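Long-range contacts in uncharacterized protein (Cricetid herpesvirus 2, PDB 4ZKQ), which binds chemokines and probably serves its virus as a soluble decoy receptor that keeps them from their host receptors: residues S276-V281 with E393-R398; I291-Y296 with V361-R366; S311-S316 with F378-M383; E324-V329 with Y348-T353. One frame throughout, in Å; residues are numbered along the deposited sequence.

Interaction 1: S276-V281 with E393-R398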
# COMPACT_ATOMS: atom_id res chain seq x y z
N SER A 276 3.23 -10.01 -24.30
CA SER A 276 4.55 -9.79 -24.88
C SER A 276 4.50 -8.83 -26.07
O SER A 276 5.42 -8.83 -26.90
CB SER A 276 5.16 -11.12 -25.32
OG SER A 276 5.30 -12.00 -24.22
N GLU A 277 3.45 -8.03 -26.15
CA GLU A 277 3.25 -7.16 -27.31
C GLU A 277 3.76 -5.73 -27.09
O GLU A 277 3.58 -4.88 -27.96
CB GLU A 277 1.77 -7.14 -27.68
CG GLU A 277 1.28 -8.45 -28.28
CD GLU A 277 -0.12 -8.35 -28.86
OE1 GLU A 277 -1.03 -7.88 -28.15
OE2 GLU A 277 -0.30 -8.74 -30.03
N CYS A 278 4.41 -5.48 -25.96
CA CYS A 278 5.02 -4.17 -25.70
C CYS A 278 6.29 -4.00 -26.52
O CYS A 278 7.05 -4.95 -26.69
CB CYS A 278 5.37 -4.00 -24.22
SG CYS A 278 3.95 -4.09 -23.08
N GLU A 279 6.54 -2.79 -27.00
CA GLU A 279 7.83 -2.50 -27.61
C GLU A 279 8.89 -2.48 -26.51
O GLU A 279 8.61 -2.10 -25.38
CB GLU A 279 7.78 -1.16 -28.35
CG GLU A 279 6.75 -1.10 -29.45
CD GLU A 279 6.87 0.16 -30.29
OE1 GLU A 279 7.92 0.33 -30.96
OE2 GLU A 279 5.93 0.98 -30.26
N GLU A 280 10.11 -2.91 -26.85
CA GLU A 280 11.18 -3.00 -25.87
C GLU A 280 11.60 -1.62 -25.40
O GLU A 280 12.19 -1.46 -24.33
CB GLU A 280 12.38 -3.75 -26.46
CG GLU A 280 12.12 -5.22 -26.70
CD GLU A 280 11.96 -6.02 -25.41
OE1 GLU A 280 12.60 -5.65 -24.40
OE2 GLU A 280 11.20 -7.00 -25.42
N VAL A 281 11.32 -0.61 -26.22
CA VAL A 281 11.52 0.77 -25.84
C VAL A 281 10.22 1.49 -26.12
O VAL A 281 9.70 1.45 -27.23
CB VAL A 281 12.67 1.42 -26.60
CG1 VAL A 281 12.83 2.88 -26.18
CG2 VAL A 281 13.93 0.65 -26.33
N GLU A 393 3.52 1.47 -17.82
CA GLU A 393 4.93 1.14 -17.76
C GLU A 393 5.65 1.80 -18.92
O GLU A 393 5.12 1.84 -20.04
CB GLU A 393 5.13 -0.38 -17.79
CG GLU A 393 4.60 -1.09 -16.55
CD GLU A 393 4.78 -2.60 -16.59
OE1 GLU A 393 5.64 -3.09 -17.35
OE2 GLU A 393 4.07 -3.30 -15.84
N TYR A 394 6.84 2.31 -18.65
CA TYR A 394 7.69 2.91 -19.67
C TYR A 394 9.07 2.27 -19.61
O TYR A 394 9.68 2.18 -18.54
CB TYR A 394 7.79 4.42 -19.48
CG TYR A 394 6.47 5.13 -19.65
CD1 TYR A 394 6.07 5.58 -20.90
CD2 TYR A 394 5.64 5.36 -18.56
CE1 TYR A 394 4.87 6.22 -21.07
CE2 TYR A 394 4.43 6.01 -18.72
CZ TYR A 394 4.06 6.44 -19.98
OH TYR A 394 2.87 7.09 -20.19
N TYR A 395 9.53 1.81 -20.77
CA TYR A 395 10.84 1.17 -20.90
C TYR A 395 11.76 2.15 -21.61
O TYR A 395 11.53 2.52 -22.77
CB TYR A 395 10.73 -0.15 -21.66
CG TYR A 395 9.59 -1.01 -21.16
CD1 TYR A 395 9.46 -1.30 -19.81
CD2 TYR A 395 8.64 -1.51 -22.03
CE1 TYR A 395 8.42 -2.06 -19.34
CE2 TYR A 395 7.59 -2.28 -21.57
CZ TYR A 395 7.49 -2.56 -20.22
OH TYR A 395 6.44 -3.32 -19.75
N LEU A 396 12.79 2.59 -20.89
CA LEU A 396 13.71 3.61 -21.38
C LEU A 396 14.96 2.98 -21.98
O LEU A 396 15.34 1.87 -21.62
CB LEU A 396 14.12 4.54 -20.23
CG LEU A 396 13.15 5.63 -19.78
CD1 LEU A 396 11.86 5.06 -19.26
CD2 LEU A 396 13.82 6.49 -18.71
N ASP A 397 15.58 3.71 -22.91
CA ASP A 397 16.92 3.37 -23.38
C ASP A 397 17.88 4.50 -23.03
O ASP A 397 18.98 4.59 -23.56
CB ASP A 397 16.93 3.09 -24.89
CG ASP A 397 16.25 4.18 -25.69
OD1 ASP A 397 15.98 5.27 -25.14
OD2 ASP A 397 15.98 3.95 -26.89
N ARG A 398 17.43 5.37 -22.12
CA ARG A 398 18.27 6.39 -21.51
C ARG A 398 18.45 6.04 -20.05
O ARG A 398 17.62 5.33 -19.47
CB ARG A 398 17.65 7.78 -21.64
CG ARG A 398 17.35 8.21 -23.07
CD ARG A 398 18.63 8.55 -23.82
NE ARG A 398 18.35 9.20 -25.09
CZ ARG A 398 18.11 8.57 -26.24
NH1 ARG A 398 18.12 7.24 -26.30
NH2 ARG A 398 17.86 9.27 -27.34
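Tyr395 and Val281 carry most of this surface contact, in which the end of strand 388-395 in a beta-sandwich meets the loop leading to strand 285-286 of the facing sheet. The Tyr395 side chain runs alongside residues 278-280, one ring edge toward them. With CG anti to the carbonyl carbon, beside the backbone N (chi1 -47°), the ring starts out along the loop. Tyr395 CB sits 3.3 Å from Glu280 O. Further along the ring, CD2 is 3.4 Å from Glu279 O, near the ring plane, and CE2 meets Cys278 CB at 3.9 Å, again at the edge. At its far end the phenol donates a short hydrogen bond from OH to Glu393 OE1 (2.5 Å), reaching the carboxylate on its anti side, which should limit how far the ring can swing. Cys278 is itself fixed by its disulfide to Cys223, and the Tyr395 backbone N bonds to Thr282 OG1, so the loop is held at Cys278 and again just past Val281. Val281 adds a second patch. Its CA lies 3.5 Å from Tyr395 O in a CA-H...O contact, and its isopropyl group crosses the Asp397 side chain at about a right angle. Asp397 is poorly ordered, although OD1 has partners in Tyr286 OH and Arg398 NH1; the other oxygen, OD2, rests 3.4 Å from Val281 CG1.

Interaction 2: I291-Y296 with V361-R366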
# COMPACT_ATOMS: atom_id res chain seq x y z
N ILE A 291 12.95 12.73 -21.82
CA ILE A 291 11.97 12.04 -22.65
C ILE A 291 10.57 12.46 -22.20
O ILE A 291 10.29 12.49 -21.01
CB ILE A 291 12.08 10.50 -22.55
CG1 ILE A 291 13.53 10.04 -22.65
CG2 ILE A 291 11.22 9.85 -23.63
CD1 ILE A 291 13.73 8.57 -22.33
N SER A 292 9.71 12.77 -23.17
CA SER A 292 8.33 13.15 -22.87
C SER A 292 7.35 12.15 -23.47
O SER A 292 7.45 11.78 -24.64
CB SER A 292 8.04 14.55 -23.41
OG SER A 292 8.93 15.49 -22.83
N TYR A 293 6.42 11.70 -22.63
CA TYR A 293 5.36 10.81 -23.06
C TYR A 293 4.02 11.49 -22.89
O TYR A 293 3.80 12.18 -21.89
CB TYR A 293 5.36 9.51 -22.24
CG TYR A 293 6.69 8.79 -22.19
CD1 TYR A 293 7.09 7.95 -23.22
CD2 TYR A 293 7.51 8.91 -21.08
CE1 TYR A 293 8.28 7.28 -23.16
CE2 TYR A 293 8.71 8.23 -21.01
CZ TYR A 293 9.09 7.42 -22.05
OH TYR A 293 10.28 6.74 -21.99
N THR A 294 3.12 11.29 -23.85
CA THR A 294 1.77 11.80 -23.73
C THR A 294 0.76 10.70 -24.02
O THR A 294 1.05 9.74 -24.74
CB THR A 294 1.51 12.99 -24.68
OG1 THR A 294 1.55 12.55 -26.04
CG2 THR A 294 2.56 14.07 -24.47
N PHE A 295 -0.41 10.83 -23.42
CA PHE A 295 -1.50 9.90 -23.66
C PHE A 295 -2.82 10.58 -23.31
O PHE A 295 -2.86 11.53 -22.52
CB PHE A 295 -1.33 8.62 -22.84
CG PHE A 295 -1.20 8.86 -21.35
CD1 PHE A 295 -2.33 8.92 -20.55
CD2 PHE A 295 0.04 9.01 -20.76
CE1 PHE A 295 -2.22 9.14 -19.19
CE2 PHE A 295 0.16 9.22 -19.40
CZ PHE A 295 -0.97 9.29 -18.61
N TYR A 296 -3.89 10.08 -23.92
CA TYR A 296 -5.24 10.51 -23.61
C TYR A 296 -5.80 9.64 -22.49
O TYR A 296 -5.49 8.45 -22.41
CB TYR A 296 -6.13 10.42 -24.86
CG TYR A 296 -7.62 10.36 -24.58
CD1 TYR A 296 -8.25 9.14 -24.34
CD2 TYR A 296 -8.39 11.51 -24.58
CE1 TYR A 296 -9.61 9.08 -24.10
CE2 TYR A 296 -9.75 11.46 -24.34
CZ TYR A 296 -10.35 10.24 -24.09
OH TYR A 296 -11.71 10.18 -23.85
N VAL A 361 -2.49 13.78 -20.79
CA VAL A 361 -1.46 13.84 -19.78
C VAL A 361 -0.11 13.87 -20.47
O VAL A 361 0.07 13.22 -21.50
CB VAL A 361 -1.52 12.64 -18.81
CG1 VAL A 361 -0.37 12.67 -17.82
CG2 VAL A 361 -2.84 12.63 -18.08
N ARG A 362 0.82 14.62 -19.89
CA ARG A 362 2.20 14.58 -20.32
C ARG A 362 3.10 14.26 -19.13
O ARG A 362 3.07 14.94 -18.10
CB ARG A 362 2.60 15.91 -20.96
CG ARG A 362 4.08 16.00 -21.30
CD ARG A 362 4.41 17.26 -22.09
NE ARG A 362 5.85 17.50 -22.17
CZ ARG A 362 6.43 18.34 -23.03
NH1 ARG A 362 5.70 19.03 -23.89
NH2 ARG A 362 7.75 18.49 -23.02
N LEU A 363 3.89 13.20 -19.30
CA LEU A 363 4.92 12.82 -18.35
C LEU A 363 6.30 13.11 -18.92
O LEU A 363 6.67 12.58 -19.97
CB LEU A 363 4.82 11.33 -18.00
CG LEU A 363 5.92 10.77 -17.09
CD1 LEU A 363 5.83 11.37 -15.70
CD2 LEU A 363 5.82 9.26 -17.03
N ASP A 364 7.06 13.96 -18.23
CA ASP A 364 8.44 14.23 -18.60
C ASP A 364 9.37 13.48 -17.67
O ASP A 364 9.22 13.54 -16.45
CB ASP A 364 8.74 15.73 -18.55
CG ASP A 364 7.86 16.53 -19.47
OD1 ASP A 364 7.66 16.09 -20.63
OD2 ASP A 364 7.36 17.59 -19.05
N VAL A 365 10.32 12.77 -18.26
CA VAL A 365 11.32 12.04 -17.50
C VAL A 365 12.69 12.63 -17.78
O VAL A 365 13.19 12.54 -18.91
CB VAL A 365 11.33 10.54 -17.88
CG1 VAL A 365 12.33 9.80 -17.03
CG2 VAL A 365 9.94 9.94 -17.72
N ARG A 366 13.31 13.22 -16.77
CA ARG A 366 14.65 13.77 -16.92
C ARG A 366 15.65 12.62 -17.03
O ARG A 366 15.57 11.65 -16.28
CB ARG A 366 15.01 14.69 -15.75
CG ARG A 366 16.28 15.50 -15.96
CD ARG A 366 16.70 16.22 -14.69
NE ARG A 366 18.13 16.04 -14.44
CZ ARG A 366 19.08 16.91 -14.78
NH1 ARG A 366 18.79 18.05 -15.39
NH2 ARG A 366 20.35 16.63 -14.50
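Phe295 and Val361 lie side by side and point the same way, with the valine against one face of the ring. Val361 CB stands 3.8 Å from the ring centroid in a CH-pi contact, displaced toward the rim, and both methyls touch the same CE1-CZ-CE2 end. The pose depends on Phe295 CG lying between its backbone N and carbonyl carbon (chi1 57°). On the same face of this antiparallel sheet, Tyr293 crosses Val365 obliquely and takes its CG2 at the ring edge, 3.9 Å from CE2. These residues turn inward, toward Leu381, Met383 and Tyr394 of the opposing sheet of the beta-sandwich. Ile291, Tyr293 and Phe295 form hydrogen-bonded pairs with Val365, Leu363 and Val361, each closed by two backbone bonds.

The other face is polar. Arg362, extended from CG to NE, reaches along its own strand to Asp364 OD1, where NE donates in the guanidinium plane to the syn lone pair at 2.8 Å, nearly straight (172°). Ser292 OG comes from across the strands to the anti side of that oxygen, at 2.6 Å, and receives a weak bond from Arg362 NH2. Asp364 OD2 pairs with Arg351. With two donors on OD1 and an arginine on each oxygen, the buried carboxylate is probably well compensated and would be expected to stay ionised.

Interaction 3: S311-S316 with F378-M383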
# COMPACT_ATOMS: atom_id res chain seq x y z
N SER A 311 1.02 8.55 -8.83
CA SER A 311 2.26 8.03 -8.26
C SER A 311 3.18 7.66 -9.41
O SER A 311 2.76 6.99 -10.34
CB SER A 311 2.01 6.81 -7.38
OG SER A 311 0.97 7.02 -6.46
N VAL A 312 4.43 8.09 -9.34
CA VAL A 312 5.40 7.74 -10.37
C VAL A 312 6.70 7.34 -9.72
O VAL A 312 7.15 7.97 -8.76
CB VAL A 312 5.63 8.90 -11.37
CG1 VAL A 312 6.13 10.14 -10.66
CG2 VAL A 312 6.58 8.48 -12.50
N TRP A 313 7.31 6.28 -10.23
CA TRP A 313 8.63 5.91 -9.77
C TRP A 313 9.45 5.32 -10.90
O TRP A 313 8.90 4.91 -11.92
CB TRP A 313 8.55 4.94 -8.60
CG TRP A 313 7.96 3.61 -8.91
CD1 TRP A 313 6.64 3.26 -8.82
CD2 TRP A 313 8.66 2.44 -9.34
NE1 TRP A 313 6.48 1.94 -9.17
CE2 TRP A 313 7.71 1.42 -9.49
CE3 TRP A 313 10.00 2.16 -9.60
CZ2 TRP A 313 8.05 0.14 -9.90
CZ3 TRP A 313 10.34 0.89 -10.01
CH2 TRP A 313 9.37 -0.11 -10.16
N GLY A 314 10.76 5.30 -10.73
CA GLY A 314 11.62 4.73 -11.74
C GLY A 314 12.94 4.25 -11.18
O GLY A 314 13.29 4.54 -10.04
N THR A 315 13.65 3.49 -12.01
CA THR A 315 14.98 3.00 -11.69
C THR A 315 15.74 2.86 -13.00
O THR A 315 15.17 2.42 -14.00
CB THR A 315 14.95 1.65 -10.94
OG1 THR A 315 16.28 1.22 -10.66
CG2 THR A 315 14.24 0.58 -11.76
N SER A 316 17.01 3.24 -13.00
CA SER A 316 17.83 3.17 -14.21
C SER A 316 18.24 1.74 -14.55
O SER A 316 18.88 1.51 -15.57
CB SER A 316 19.08 4.03 -14.06
OG SER A 316 18.79 5.40 -14.22
N PHE A 378 13.51 2.07 -16.27
CA PHE A 378 12.10 1.72 -16.13
C PHE A 378 11.37 2.78 -15.32
O PHE A 378 11.88 3.23 -14.30
CB PHE A 378 11.94 0.36 -15.45
CG PHE A 378 10.51 0.01 -15.11
CD1 PHE A 378 9.69 -0.60 -16.04
CD2 PHE A 378 10.01 0.25 -13.84
CE1 PHE A 378 8.38 -0.94 -15.72
CE2 PHE A 378 8.71 -0.09 -13.51
CZ PHE A 378 7.89 -0.68 -14.45
N VAL A 379 10.21 3.18 -15.81
CA VAL A 379 9.34 4.12 -15.11
C VAL A 379 7.92 3.55 -15.08
O VAL A 379 7.44 2.99 -16.07
CB VAL A 379 9.34 5.52 -15.78
CG1 VAL A 379 8.29 6.44 -15.13
CG2 VAL A 379 10.72 6.15 -15.71
N PHE A 380 7.27 3.69 -13.92
CA PHE A 380 5.87 3.33 -13.75
C PHE A 380 5.07 4.54 -13.27
O PHE A 380 5.44 5.17 -12.28
CB PHE A 380 5.73 2.19 -12.74
CG PHE A 380 4.31 1.72 -12.57
CD1 PHE A 380 3.63 1.17 -13.63
CD2 PHE A 380 3.67 1.82 -11.35
CE1 PHE A 380 2.33 0.73 -13.49
CE2 PHE A 380 2.37 1.38 -11.20
CZ PHE A 380 1.70 0.83 -12.27
N LEU A 381 4.00 4.84 -13.98
CA LEU A 381 3.07 5.90 -13.60
C LEU A 381 1.72 5.30 -13.33
O LEU A 381 1.16 4.61 -14.18
CB LEU A 381 2.96 6.95 -14.70
CG LEU A 381 1.86 8.00 -14.53
CD1 LEU A 381 2.16 8.90 -13.33
CD2 LEU A 381 1.71 8.83 -15.80
N LYS A 382 1.18 5.55 -12.14
CA LYS A 382 -0.19 5.17 -11.84
C LYS A 382 -0.99 6.41 -11.51
O LYS A 382 -0.53 7.29 -10.79
CB LYS A 382 -0.25 4.17 -10.69
CG LYS A 382 -1.68 3.73 -10.36
CD LYS A 382 -1.73 2.53 -9.43
CE LYS A 382 -1.20 2.87 -8.05
NZ LYS A 382 -1.46 1.77 -7.08
N MET A 383 -2.19 6.47 -12.06
CA MET A 383 -3.13 7.55 -11.80
C MET A 383 -4.46 6.90 -11.45
O MET A 383 -4.92 6.01 -12.15
CB MET A 383 -3.25 8.46 -13.02
CG MET A 383 -1.94 9.14 -13.42
SD MET A 383 -2.09 10.30 -14.79
CE MET A 383 -3.11 11.58 -14.06
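The indole of Trp313 has the CB of Phe380 over one face, 4.0 Å from the centroid of its five-membered ring, while the phenyl rings of Phe380 and Phe378 meet it obliquely. These three form an aromatic cluster on one face of an antiparallel sheet, where strand 308-315 pairs with strand 378-384 in the C-terminal beta-sandwich. Phe380 turns the edge of its ring to the indole, CD2 lying 3.6 Å from Trp313 NE1. Phe378 likewise presents an edge to the six-membered ring, with CE2 3.4 Å from Trp313 CH2 and the two planes inclined at 55°. Trp313 can lean across the neighbouring strand because its CG sits between the backbone N and the carbonyl carbon (chi1 65°). The indole N-H is taken up by Thr80 O, and Lys382 NZ on the same face also bonds to Thr80 as well as to Ile79 O, so this side of the sheet is joined to the N-terminal part of the chain.

The opposite face is aliphatic and buried. Val312 CG2 meets Val379 CG1 obliquely at 3.7 Å, and Leu381 CD1 reaches Val312 CB; Phe350 and Leu352 of the other sheet pack against this layer. Three hydrogen-bonded pairs, Ser311-Lys382, Trp313-Phe380 and Thr315-Phe378, fix the register with two backbone bonds apiece. Between the last two the strands draw close, and at Gly314 the CA comes within 3.0 Å of Phe378 O.

Interaction 4: E324-V329 with Y348-T353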
# COMPACT_ATOMS: atom_id res chain seq x y z
N GLU A 324 13.70 6.17 -7.65
CA GLU A 324 13.22 7.55 -7.63
C GLU A 324 11.70 7.48 -7.60
O GLU A 324 11.11 6.71 -8.35
CB GLU A 324 13.70 8.33 -8.86
CG GLU A 324 15.19 8.26 -9.14
CD GLU A 324 16.01 9.26 -8.34
OE1 GLU A 324 15.42 10.15 -7.70
OE2 GLU A 324 17.25 9.14 -8.35
N SER A 325 11.07 8.28 -6.73
CA SER A 325 9.61 8.27 -6.63
C SER A 325 9.06 9.64 -6.26
O SER A 325 9.63 10.35 -5.43
CB SER A 325 9.15 7.24 -5.60
OG SER A 325 7.74 7.14 -5.58
N CYS A 326 7.95 10.01 -6.90
CA CYS A 326 7.23 11.24 -6.61
C CYS A 326 5.74 10.93 -6.64
O CYS A 326 5.32 9.93 -7.23
CB CYS A 326 7.58 12.33 -7.62
SG CYS A 326 9.35 12.60 -7.82
N ALA A 327 4.95 11.78 -6.00
CA ALA A 327 3.50 11.64 -6.05
C ALA A 327 2.84 13.00 -6.12
O ALA A 327 3.39 13.98 -5.63
CB ALA A 327 3.00 10.85 -4.85
N PHE A 328 1.68 13.06 -6.76
CA PHE A 328 0.95 14.30 -6.98
C PHE A 328 -0.52 14.10 -6.68
O PHE A 328 -1.10 13.09 -7.07
CB PHE A 328 1.10 14.77 -8.43
CG PHE A 328 2.51 14.85 -8.89
CD1 PHE A 328 3.15 13.73 -9.40
CD2 PHE A 328 3.21 16.04 -8.80
CE1 PHE A 328 4.45 13.80 -9.82
CE2 PHE A 328 4.52 16.11 -9.22
CZ PHE A 328 5.14 14.99 -9.73
N VAL A 329 -1.11 15.07 -5.98
CA VAL A 329 -2.56 15.11 -5.80
C VAL A 329 -3.15 16.08 -6.82
O VAL A 329 -2.69 17.21 -6.93
CB VAL A 329 -2.97 15.55 -4.39
CG1 VAL A 329 -4.45 15.26 -4.15
CG2 VAL A 329 -2.12 14.86 -3.34
N TYR A 348 12.73 15.89 -8.87
CA TYR A 348 13.67 16.19 -9.93
C TYR A 348 13.50 15.32 -11.18
O TYR A 348 13.55 15.84 -12.29
CB TYR A 348 15.10 16.07 -9.40
CG TYR A 348 15.51 17.20 -8.48
CD1 TYR A 348 15.19 18.52 -8.77
CD2 TYR A 348 16.22 16.94 -7.31
CE1 TYR A 348 15.56 19.55 -7.93
CE2 TYR A 348 16.59 17.96 -6.46
CZ TYR A 348 16.26 19.27 -6.78
OH TYR A 348 16.63 20.29 -5.94
N PRO A 349 13.28 14.01 -11.00
CA PRO A 349 13.20 13.14 -12.18
C PRO A 349 11.95 13.31 -13.05
O PRO A 349 12.02 13.06 -14.25
CB PRO A 349 13.22 11.72 -11.59
CG PRO A 349 13.66 11.88 -10.18
CD PRO A 349 13.21 13.23 -9.75
N PHE A 350 10.83 13.72 -12.45
CA PHE A 350 9.56 13.67 -13.17
C PHE A 350 8.79 14.98 -13.14
O PHE A 350 8.78 15.70 -12.14
CB PHE A 350 8.68 12.57 -12.58
CG PHE A 350 9.37 11.24 -12.45
CD1 PHE A 350 9.71 10.51 -13.58
CD2 PHE A 350 9.66 10.71 -11.21
CE1 PHE A 350 10.34 9.28 -13.46
CE2 PHE A 350 10.28 9.49 -11.08
CZ PHE A 350 10.62 8.77 -12.21
N ARG A 351 8.12 15.26 -14.25
CA ARG A 351 7.14 16.34 -14.32
C ARG A 351 5.87 15.79 -14.92
O ARG A 351 5.89 15.08 -15.93
CB ARG A 351 7.65 17.52 -15.14
CG ARG A 351 6.68 18.70 -15.18
CD ARG A 351 7.09 19.79 -16.17
NE ARG A 351 8.47 20.24 -15.98
CZ ARG A 351 9.49 19.93 -16.77
NH1 ARG A 351 9.32 19.17 -17.85
NH2 ARG A 351 10.70 20.39 -16.49
N LEU A 352 4.75 16.12 -14.29
CA LEU A 352 3.45 15.64 -14.73
C LEU A 352 2.56 16.84 -14.98
O LEU A 352 2.44 17.72 -14.13
CB LEU A 352 2.85 14.71 -13.68
CG LEU A 352 1.59 13.94 -14.05
CD1 LEU A 352 1.90 12.90 -15.10
CD2 LEU A 352 1.01 13.28 -12.81
N THR A 353 1.94 16.88 -16.15
CA THR A 353 1.05 17.97 -16.51
C THR A 353 -0.16 17.43 -17.23
O THR A 353 -0.08 16.40 -17.91
CB THR A 353 1.76 19.02 -17.40
OG1 THR A 353 2.24 18.40 -18.59
CG2 THR A 353 2.93 19.65 -16.66
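The ring of Phe328 overlaps Leu352, whose CB lies 4.3 Å above one face and toward its rim. The two side chains cross at a slant, and Leu352 CD2 meets Phe328 CD1 at 4.1 Å. At the edge of the same ring, Phe350 O lies near the ring plane.

Further toward the start of both segments, Phe350 receives its neighbours on a rim. Cys326 SG comes in plane at the ring edge, 3.9 Å from CD2, a sulfur-aromatic contact made from the side of the ring, and Glu324 O stands off CE2 in the same plane. One face of this phenyl is occupied by the adjacent Pro349, whose CB lies over the ring centre. The strands 324-330 and 350-355 belong to different sheets of a beta-sandwich. The axes of the short segments 324-329 and 350-353 pass 8.6 Å apart at 22°, and the contact is made mainly by side chains packed between the layers, without any backbone pairing of the two strands. The disulfide from Cys326 to Cys347 adds a covalent tie between the first sheet and the loop that leads into strand 350-355, just ahead of Tyr348.

Glu324 closes the end of the interface. Bent at chi2 (-83°), it lays its chain across the proline at about a right angle, with CB 3.8 Å and OE1 3.5 Å from Pro349 CG, while Trp401 touches both residues.

Overall arrangement
The four contacts all lie in one C-terminal beta-sandwich. Interactions 3 and 4, centres 9 Å apart, share a sheet through neighbouring strands 308-315 and 324-330, where Gly314 N lies 2.8 Å from Glu324 O. Interactions 2 and 4 share the facing sheet, where strands 350-355 and 360-366 are neighbours and Arg362 N lies 2.8 Å from Thr353 O. Across the core, Phe295 CZ of interaction 2 meets Leu381 CD2 of interaction 3 at 3.9 Å. Interaction 1 lies at the surface end: Tyr394 N reaches Val379 O of interaction 3, and the Tyr394 ring packs on Tyr293 of interaction 2. Interactions 1 and 4 do not touch, their centres being about 20 Å apart.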